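Local coordinates for integral membrane indolylacetylinositol arabinosyltransferase EmbB (Mycolicibacterium smegmatis MC2 155, PDB 7BVC), which probably polymerises arabinose into the arabinan of arabinogalactan, acting as a membrane arabinosyltransferase in mycobacterial cell wall synthesis, at residues 216-222 with 480-484; 294-299 with 981-987. One frame throughout, in Å; residues are numbered along the deposited sequence.

Interaction 1. Residues 216-222 with 480-484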
ATOM      1  N   THR B 216      39.664  -9.981  -4.026  1.00 51.15           N
ATOM      2  CA  THR B 216      40.842 -10.149  -3.190  1.00 51.15           C
ATOM      3  C   THR B 216      40.971 -11.603  -2.757  1.00 51.15           C
ATOM      4  O   THR B 216      40.073 -12.422  -2.962  1.00 51.15           O
ATOM      5  CB  THR B 216      40.780  -9.239  -1.954  1.00 51.15           C
ATOM      6  OG1 THR B 216      39.724  -9.669  -1.089  1.00 51.15           O
ATOM      7  CG2 THR B 216      40.538  -7.794  -2.358  1.00 51.15           C
ATOM      8  N   HIS B 217      42.117 -11.918  -2.149  1.00 53.00           N
ATOM      9  CA  HIS B 217      42.378 -13.232  -1.582  1.00 53.00           C
ATOM     10  C   HIS B 217      43.361 -13.053  -0.436  1.00 53.00           C
ATOM     11  O   HIS B 217      44.313 -12.272  -0.565  1.00 53.00           O
ATOM     12  CB  HIS B 217      42.938 -14.215  -2.616  1.00 53.00           C
ATOM     13  CG  HIS B 217      44.303 -13.861  -3.118  1.00 53.00           C
ATOM     14  ND1 HIS B 217      45.456 -14.224  -2.455  1.00 53.00           N
ATOM     15  CD2 HIS B 217      44.699 -13.184  -4.221  1.00 53.00           C
ATOM     16  CE1 HIS B 217      46.503 -13.783  -3.128  1.00 53.00           C
ATOM     17  NE2 HIS B 217      46.072 -13.149  -4.203  1.00 53.00           N
ATOM     18  N   PRO B 218      43.164 -13.747   0.682  1.00 53.26           N
ATOM     19  CA  PRO B 218      43.978 -13.479   1.871  1.00 53.26           C
ATOM     20  C   PRO B 218      45.430 -13.886   1.676  1.00 53.26           C
ATOM     21  O   PRO B 218      45.779 -14.667   0.788  1.00 53.26           O
ATOM     22  CB  PRO B 218      43.309 -14.328   2.954  1.00 53.26           C
ATOM     23  CG  PRO B 218      42.701 -15.454   2.201  1.00 53.26           C
ATOM     24  CD  PRO B 218      42.231 -14.866   0.898  1.00 53.26           C
ATOM     25  N   THR B 219      46.282 -13.332   2.531  1.00 53.79           N
ATOM     26  CA  THR B 219      47.707 -13.614   2.504  1.00 53.79           C
ATOM     27  C   THR B 219      48.023 -14.761   3.461  1.00 53.79           C
ATOM     28  O   THR B 219      47.127 -15.409   4.007  1.00 53.79           O
ATOM     29  CB  THR B 219      48.503 -12.357   2.847  1.00 53.79           C
ATOM     30  OG1 THR B 219      47.996 -11.787   4.059  1.00 53.79           O
ATOM     31  CG2 THR B 219      48.385 -11.338   1.735  1.00 53.79           C
ATOM     32  N   ALA B 220      49.313 -15.030   3.671  1.00 53.29           N
ATOM     33  CA  ALA B 220      49.706 -16.085   4.597  1.00 53.29           C
ATOM     34  C   ALA B 220      49.399 -15.711   6.040  1.00 53.29           C
ATOM     35  O   ALA B 220      49.073 -16.586   6.849  1.00 53.29           O
ATOM     36  CB  ALA B 220      51.192 -16.399   4.435  1.00 53.29           C
ATOM     37  N   LEU B 221      49.491 -14.425   6.377  1.00 52.64           N
ATOM     38  CA  LEU B 221      49.217 -13.993   7.742  1.00 52.64           C
ATOM     39  C   LEU B 221      47.739 -14.147   8.080  1.00 52.64           C
ATOM     40  O   LEU B 221      47.384 -14.677   9.140  1.00 52.64           O
ATOM     41  CB  LEU B 221      49.667 -12.546   7.928  1.00 52.64           C
ATOM     42  CG  LEU B 221      49.859 -12.060   9.363  1.00 52.64           C
ATOM     43  CD1 LEU B 221      50.963 -12.846  10.045  1.00 52.64           C
ATOM     44  CD2 LEU B 221      50.172 -10.575   9.377  1.00 52.64           C
ATOM     45  N   LYS B 222      46.860 -13.691   7.186  1.00 51.36           N
ATOM     46  CA  LYS B 222      45.426 -13.804   7.411  1.00 51.36           C
ATOM     47  C   LYS B 222      44.934 -15.244   7.357  1.00 51.36           C
ATOM     48  O   LYS B 222      43.823 -15.516   7.820  1.00 51.36           O
ATOM     49  CB  LYS B 222      44.666 -12.958   6.388  1.00 51.36           C
ATOM     50  CG  LYS B 222      43.294 -12.505   6.853  1.00 51.36           C
ATOM     51  CD  LYS B 222      42.506 -11.871   5.723  1.00 51.36           C
ATOM     52  CE  LYS B 222      41.153 -11.385   6.206  1.00 51.36           C
ATOM     53  NZ  LYS B 222      40.267 -10.999   5.076  1.00 51.36           N
ATOM     54  N   PHE B 480      34.663 -13.070   7.508  1.00 51.92           N
ATOM     55  CA  PHE B 480      35.703 -12.238   6.908  1.00 51.92           C
ATOM     56  C   PHE B 480      36.827 -13.071   6.314  1.00 51.92           C
ATOM     57  O   PHE B 480      38.000 -12.694   6.394  1.00 51.92           O
ATOM     58  CB  PHE B 480      36.247 -11.257   7.939  1.00 51.92           C
ATOM     59  CG  PHE B 480      35.278 -10.174   8.311  1.00 51.92           C
ATOM     60  CD1 PHE B 480      35.115  -9.067   7.500  1.00 51.92           C
ATOM     61  CD2 PHE B 480      34.529 -10.267   9.467  1.00 51.92           C
ATOM     62  CE1 PHE B 480      34.225  -8.072   7.839  1.00 51.92           C
ATOM     63  CE2 PHE B 480      33.637  -9.274   9.810  1.00 51.92           C
ATOM     64  CZ  PHE B 480      33.485  -8.176   8.995  1.00 51.92           C
ATOM     65  N   ALA B 481      36.495 -14.215   5.714  1.00 52.47           N
ATOM     66  CA  ALA B 481      37.522 -15.050   5.099  1.00 52.47           C
ATOM     67  C   ALA B 481      38.032 -14.427   3.807  1.00 52.47           C
ATOM     68  O   ALA B 481      39.244 -14.294   3.607  1.00 52.47           O
ATOM     69  CB  ALA B 481      36.971 -16.452   4.845  1.00 52.47           C
ATOM     70  N   ASP B 482      37.121 -14.041   2.915  1.00 53.11           N
ATOM     71  CA  ASP B 482      37.495 -13.420   1.651  1.00 53.11           C
ATOM     72  C   ASP B 482      37.360 -11.905   1.659  1.00 53.11           C
ATOM     73  O   ASP B 482      38.151 -11.222   1.002  1.00 53.11           O
ATOM     74  CB  ASP B 482      36.645 -13.992   0.510  1.00 53.11           C
ATOM     75  CG  ASP B 482      37.242 -13.718  -0.858  1.00 53.11           C
ATOM     76  OD1 ASP B 482      38.183 -14.436  -1.253  1.00 53.11           O
ATOM     77  OD2 ASP B 482      36.770 -12.786  -1.542  1.00 53.11           O
ATOM     78  N   GLN B 483      36.391 -11.365   2.389  1.00 50.04           N
ATOM     79  CA  GLN B 483      36.089  -9.942   2.340  1.00 50.04           C
ATOM     80  C   GLN B 483      36.934  -9.193   3.373  1.00 50.04           C
ATOM     81  O   GLN B 483      37.864  -9.750   3.963  1.00 50.04           O
ATOM     82  CB  GLN B 483      34.586  -9.724   2.538  1.00 50.04           C
ATOM     83  CG  GLN B 483      33.775  -9.887   1.266  1.00 50.04           C
ATOM     84  CD  GLN B 483      34.343  -9.092   0.110  1.00 50.04           C
ATOM     85  OE1 GLN B 483      34.624  -7.901   0.239  1.00 50.04           O
ATOM     86  NE2 GLN B 483      34.524  -9.751  -1.027  1.00 50.04           N
ATOM     87  N   THR B 484      36.613  -7.921   3.598  1.00 48.80           N
ATOM     88  CA  THR B 484      37.389  -7.040   4.456  1.00 48.80           C
ATOM     89  C   THR B 484      36.434  -6.006   5.037  1.00 48.80           C
ATOM     90  O   THR B 484      35.397  -5.698   4.444  1.00 48.80           O
ATOM     91  CB  THR B 484      38.535  -6.392   3.662  1.00 48.80           C
ATOM     92  OG1 THR B 484      39.493  -7.397   3.307  1.00 48.80           O
ATOM     93  CG2 THR B 484      39.241  -5.320   4.458  1.00 48.80           C
TER
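Here the helical GT-C region of the glycosyltransferase meets a three-stranded antiparallel sheet. The loop at 480-484, which links helix 476-479 to helix 485-497, packs against strand 216-218, an outer strand of that sheet, and against Lys222 on helix 220-224, which reaches in past the turn. The backbones come closest at His217 and Asp482, with CA atoms 5.9 Å apart. Lys222 does most of the bridging. All its side-chain torsions are t, so the stretched chain carries the amine from the helix into a cluster of loop carbonyls. There NZ donates a hydrogen bond to Phe480 O at 3.1 Å, right where the preceding helix ends, and lies 2.9 Å from Gln483 O and 3.7 Å from Ala481 O. Strand 49-55 is the neighbour of 216-218 in the sheet: Thr216 touches Val49 and Gln51, and His217 pairs with Thr50 through the backbone. Asp482 sits beside the strand, its OD1 3.2 Å from Thr216 O; both atoms are acceptors, so no hydrogen bond joins them. Pro218 adds plain packing, its CG 3.9 Å from Ala481 O. Finally, Thr216, with chi1 at p, places OG1 3.0 Å from Asp482 O.

Interaction 2. Residues 294-299 with 981-987; sequences RTAEHA and QQPMLHA
Arg294 makes the polar link: its NH2 donates to the backbone O of Gln981 at 2.8 Å (147° at the hydrogen), and NH1 reaches that same O weakly at 3.4 Å. The side chain runs m, t, p with chi4 near 180°. Gln981 O lies at the edge of the guanidinium, near its plane; Pro983 CD is over one face, 3.7 Å from NH2. NH1 also has a long, weak ion pair with Asp331. Backbone 981-987 is extended, entering a short antiparallel hairpin in which 986-987 pairs with 990-991. Across from it, 296-299 is a short helical turn, with Ala299 N bonded to Thr295 O at 2.9 Å. The two segments run in the same sense, CA of Thr295 being 5.9 Å from CA of Leu985, and CA of Ala299 4.6 Å from CA of Ala987. Thr295 (chi1 p) turns CG2 to Leu985 CD2 at 3.7 Å and Pro983 CG at 3.9 Å. Leu985 (m, t) also lays CD1 over the His298 ring (chi1 t), a CH-pi contact 4.2 Å from the centroid. Further along, Ala299 CA makes a CA-H...O contact of 3.3 Å to His986 O, while Ala299 CB meets His986 NE2 (chi1 p) at 3.4 Å, and Ala987 CB is 3.7 Å from His298 O. This is an interdomain seam between the GT-C membrane domain and the C-terminal domain, both of which supply residues to the ethambutol pocket, among them Tyr288 and Trp972. With one good charged-donor hydrogen bond at one end and apolar, CH-pi and CA-H...O contacts beyond, little of the join depends on paired charges.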
ATOM      1  N   ARG B 294      25.651 -19.701  -9.345  1.00 45.16           N
ATOM      2  CA  ARG B 294      26.276 -20.276 -10.529  1.00 45.16           C
ATOM      3  C   ARG B 294      27.401 -19.419 -11.093  1.00 45.16           C
ATOM      4  O   ARG B 294      28.154 -19.903 -11.944  1.00 45.16           O
ATOM      5  CB  ARG B 294      25.226 -20.515 -11.616  1.00 45.16           C
ATOM      6  CG  ARG B 294      24.320 -21.698 -11.349  1.00 45.16           C
ATOM      7  CD  ARG B 294      23.220 -21.793 -12.387  1.00 45.16           C
ATOM      8  NE  ARG B 294      23.724 -22.237 -13.681  1.00 45.16           N
ATOM      9  CZ  ARG B 294      23.007 -22.241 -14.799  1.00 45.16           C
ATOM     10  NH1 ARG B 294      21.751 -21.823 -14.783  1.00 45.16           N
ATOM     11  NH2 ARG B 294      23.548 -22.662 -15.933  1.00 45.16           N
ATOM     12  N   THR B 295      27.535 -18.168 -10.649  1.00 45.67           N
ATOM     13  CA  THR B 295      28.561 -17.268 -11.154  1.00 45.67           C
ATOM     14  C   THR B 295      29.606 -16.892 -10.113  1.00 45.67           C
ATOM     15  O   THR B 295      30.569 -16.192 -10.454  1.00 45.67           O
ATOM     16  CB  THR B 295      27.919 -15.984 -11.699  1.00 45.67           C
ATOM     17  OG1 THR B 295      27.430 -15.197 -10.606  1.00 45.67           O
ATOM     18  CG2 THR B 295      26.763 -16.316 -12.621  1.00 45.67           C
ATOM     19  N   ALA B 296      29.450 -17.335  -8.867  1.00 46.86           N
ATOM     20  CA  ALA B 296      30.308 -16.899  -7.775  1.00 46.86           C
ATOM     21  C   ALA B 296      31.703 -17.502  -7.820  1.00 46.86           C
ATOM     22  O   ALA B 296      32.587 -17.021  -7.105  1.00 46.86           O
ATOM     23  CB  ALA B 296      29.658 -17.232  -6.433  1.00 46.86           C
ATOM     24  N   GLU B 297      31.930 -18.533  -8.629  1.00 51.87           N
ATOM     25  CA  GLU B 297      33.267 -19.100  -8.744  1.00 51.87           C
ATOM     26  C   GLU B 297      34.074 -18.453  -9.858  1.00 51.87           C
ATOM     27  O   GLU B 297      35.292 -18.292  -9.719  1.00 51.87           O
ATOM     28  CB  GLU B 297      33.192 -20.610  -8.978  1.00 51.87           C
ATOM     29  CG  GLU B 297      34.521 -21.319  -8.790  1.00 51.87           C
ATOM     30  CD  GLU B 297      34.498 -22.745  -9.292  1.00 51.87           C
ATOM     31  OE1 GLU B 297      33.610 -23.077 -10.107  1.00 51.87           O
ATOM     32  OE2 GLU B 297      35.365 -23.538  -8.872  1.00 51.87           O
ATOM     33  N   HIS B 298      33.425 -18.081 -10.963  1.00 49.61           N
ATOM     34  CA  HIS B 298      34.109 -17.298 -11.985  1.00 49.61           C
ATOM     35  C   HIS B 298      34.333 -15.867 -11.513  1.00 49.61           C
ATOM     36  O   HIS B 298      35.408 -15.300 -11.731  1.00 49.61           O
ATOM     37  CB  HIS B 298      33.312 -17.319 -13.287  1.00 49.61           C
ATOM     38  CG  HIS B 298      34.131 -17.002 -14.500  1.00 49.61           C
ATOM     39  ND1 HIS B 298      33.892 -15.902 -15.293  1.00 49.61           N
ATOM     40  CD2 HIS B 298      35.188 -17.641 -15.053  1.00 49.61           C
ATOM     41  CE1 HIS B 298      34.765 -15.877 -16.284  1.00 49.61           C
ATOM     42  NE2 HIS B 298      35.563 -16.921 -16.160  1.00 49.61           N
ATOM     43  N   ALA B 299      33.329 -15.268 -10.865  1.00 46.23           N
ATOM     44  CA  ALA B 299      33.508 -13.932 -10.308  1.00 46.23           C
ATOM     45  C   ALA B 299      34.594 -13.929  -9.240  1.00 46.23           C
ATOM     46  O   ALA B 299      35.530 -13.124  -9.289  1.00 46.23           O
ATOM     47  CB  ALA B 299      32.188 -13.419  -9.736  1.00 46.23           C
ATOM     48  N   GLN B 981      20.432 -23.215 -19.611  1.00 52.71           N
ATOM     49  CA  GLN B 981      21.027 -22.051 -20.248  1.00 52.71           C
ATOM     50  C   GLN B 981      22.133 -21.480 -19.370  1.00 52.71           C
ATOM     51  O   GLN B 981      22.127 -21.633 -18.145  1.00 52.71           O
ATOM     52  CB  GLN B 981      19.966 -20.988 -20.521  1.00 52.71           C
ATOM     53  CG  GLN B 981      18.571 -21.548 -20.752  1.00 52.71           C
ATOM     54  CD  GLN B 981      18.502 -22.469 -21.951  1.00 52.71           C
ATOM     55  OE1 GLN B 981      19.187 -22.258 -22.948  1.00 52.71           O
ATOM     56  NE2 GLN B 981      17.670 -23.498 -21.859  1.00 52.71           N
ATOM     57  N   GLN B 982      23.088 -20.815 -20.008  1.00 52.38           N
ATOM     58  CA  GLN B 982      24.220 -20.306 -19.245  1.00 52.38           C
ATOM     59  C   GLN B 982      24.032 -18.830 -18.953  1.00 52.38           C
ATOM     60  O   GLN B 982      23.689 -18.064 -19.863  1.00 52.38           O
ATOM     61  CB  GLN B 982      25.522 -20.518 -20.010  1.00 52.38           C
ATOM     62  CG  GLN B 982      26.751 -20.528 -19.123  1.00 52.38           C
ATOM     63  CD  GLN B 982      27.998 -20.092 -19.857  1.00 52.38           C
ATOM     64  OE1 GLN B 982      27.924 -19.492 -20.929  1.00 52.38           O
ATOM     65  NE2 GLN B 982      29.156 -20.391 -19.282  1.00 52.38           N
ATOM     66  N   PRO B 983      24.248 -18.388 -17.714  1.00 49.00           N
ATOM     67  CA  PRO B 983      24.082 -16.964 -17.404  1.00 49.00           C
ATOM     68  C   PRO B 983      25.197 -16.110 -17.981  1.00 49.00           C
ATOM     69  O   PRO B 983      26.106 -16.614 -18.646  1.00 49.00           O
ATOM     70  CB  PRO B 983      24.094 -16.940 -15.872  1.00 49.00           C
ATOM     71  CG  PRO B 983      24.913 -18.117 -15.496  1.00 49.00           C
ATOM     72  CD  PRO B 983      24.625 -19.172 -16.525  1.00 49.00           C
ATOM     73  N   MET B 984      25.134 -14.809 -17.723  1.00 48.77           N
ATOM     74  CA  MET B 984      26.121 -13.852 -18.214  1.00 48.77           C
ATOM     75  C   MET B 984      27.173 -13.671 -17.124  1.00 48.77           C
ATOM     76  O   MET B 984      26.965 -12.932 -16.160  1.00 48.77           O
ATOM     77  CB  MET B 984      25.443 -12.540 -18.585  1.00 48.77           C
ATOM     78  CG  MET B 984      26.369 -11.479 -19.128  1.00 48.77           C
ATOM     79  SD  MET B 984      25.499  -9.928 -19.413  1.00 48.77           S
ATOM     80  CE  MET B 984      24.796  -9.629 -17.797  1.00 48.77           C
ATOM     81  N   LEU B 985      28.305 -14.353 -17.282  1.00 48.34           N
ATOM     82  CA  LEU B 985      29.349 -14.340 -16.270  1.00 48.34           C
ATOM     83  C   LEU B 985      30.065 -12.992 -16.251  1.00 48.34           C
ATOM     84  O   LEU B 985      29.963 -12.183 -17.177  1.00 48.34           O
ATOM     85  CB  LEU B 985      30.354 -15.461 -16.523  1.00 48.34           C
ATOM     86  CG  LEU B 985      29.827 -16.895 -16.512  1.00 48.34           C
ATOM     87  CD1 LEU B 985      30.933 -17.865 -16.884  1.00 48.34           C
ATOM     88  CD2 LEU B 985      29.252 -17.241 -15.154  1.00 48.34           C
ATOM     89  N   HIS B 986      30.807 -12.760 -15.171  1.00 44.47           N
ATOM     90  CA  HIS B 986      31.621 -11.563 -15.034  1.00 44.47           C
ATOM     91  C   HIS B 986      32.844 -11.896 -14.196  1.00 44.47           C
ATOM     92  O   HIS B 986      32.780 -12.724 -13.284  1.00 44.47           O
ATOM     93  CB  HIS B 986      30.833 -10.409 -14.401  1.00 44.47           C
ATOM     94  CG  HIS B 986      30.675 -10.520 -12.917  1.00 44.47           C
ATOM     95  ND1 HIS B 986      29.616 -11.173 -12.328  1.00 44.47           N
ATOM     96  CD2 HIS B 986      31.435 -10.044 -11.903  1.00 44.47           C
ATOM     97  CE1 HIS B 986      29.733 -11.104 -11.014  1.00 44.47           C
ATOM     98  NE2 HIS B 986      30.828 -10.424 -10.730  1.00 44.47           N
ATOM     99  N   ALA B 987      33.959 -11.248 -14.518  1.00 44.05           N
ATOM    100  CA  ALA B 987      35.206 -11.475 -13.801  1.00 44.05           C
ATOM    101  C   ALA B 987      36.096 -10.255 -13.977  1.00 44.05           C
ATOM    102  O   ALA B 987      36.205  -9.727 -15.087  1.00 44.05           O
ATOM    103  CB  ALA B 987      35.919 -12.732 -14.305  1.00 44.05           C
TER

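Neither contact is deep core: both are partly buried, and they use different elements. Interaction 1 joins an interhelical loop to the outer strand of a sheet and the helix that follows it, its centre about 30 Å from the centre of the chain. Interaction 2 has its centre about 17 Å from the centre of the chain and joins the membrane domain to the C-terminal domain. The centres of interactions 1 and 2 are about 22 Å apart, and the nearest atoms of interactions 1 and 2 about 7 Å apart, without touching. Each has a cationic side chain donating to a backbone carbonyl and a proline in the packing, but the close contacts of 216-222 with 480-484 are mainly between polar atoms, whereas 294-299 with 981-987 adds leucine, histidine and alanine packing.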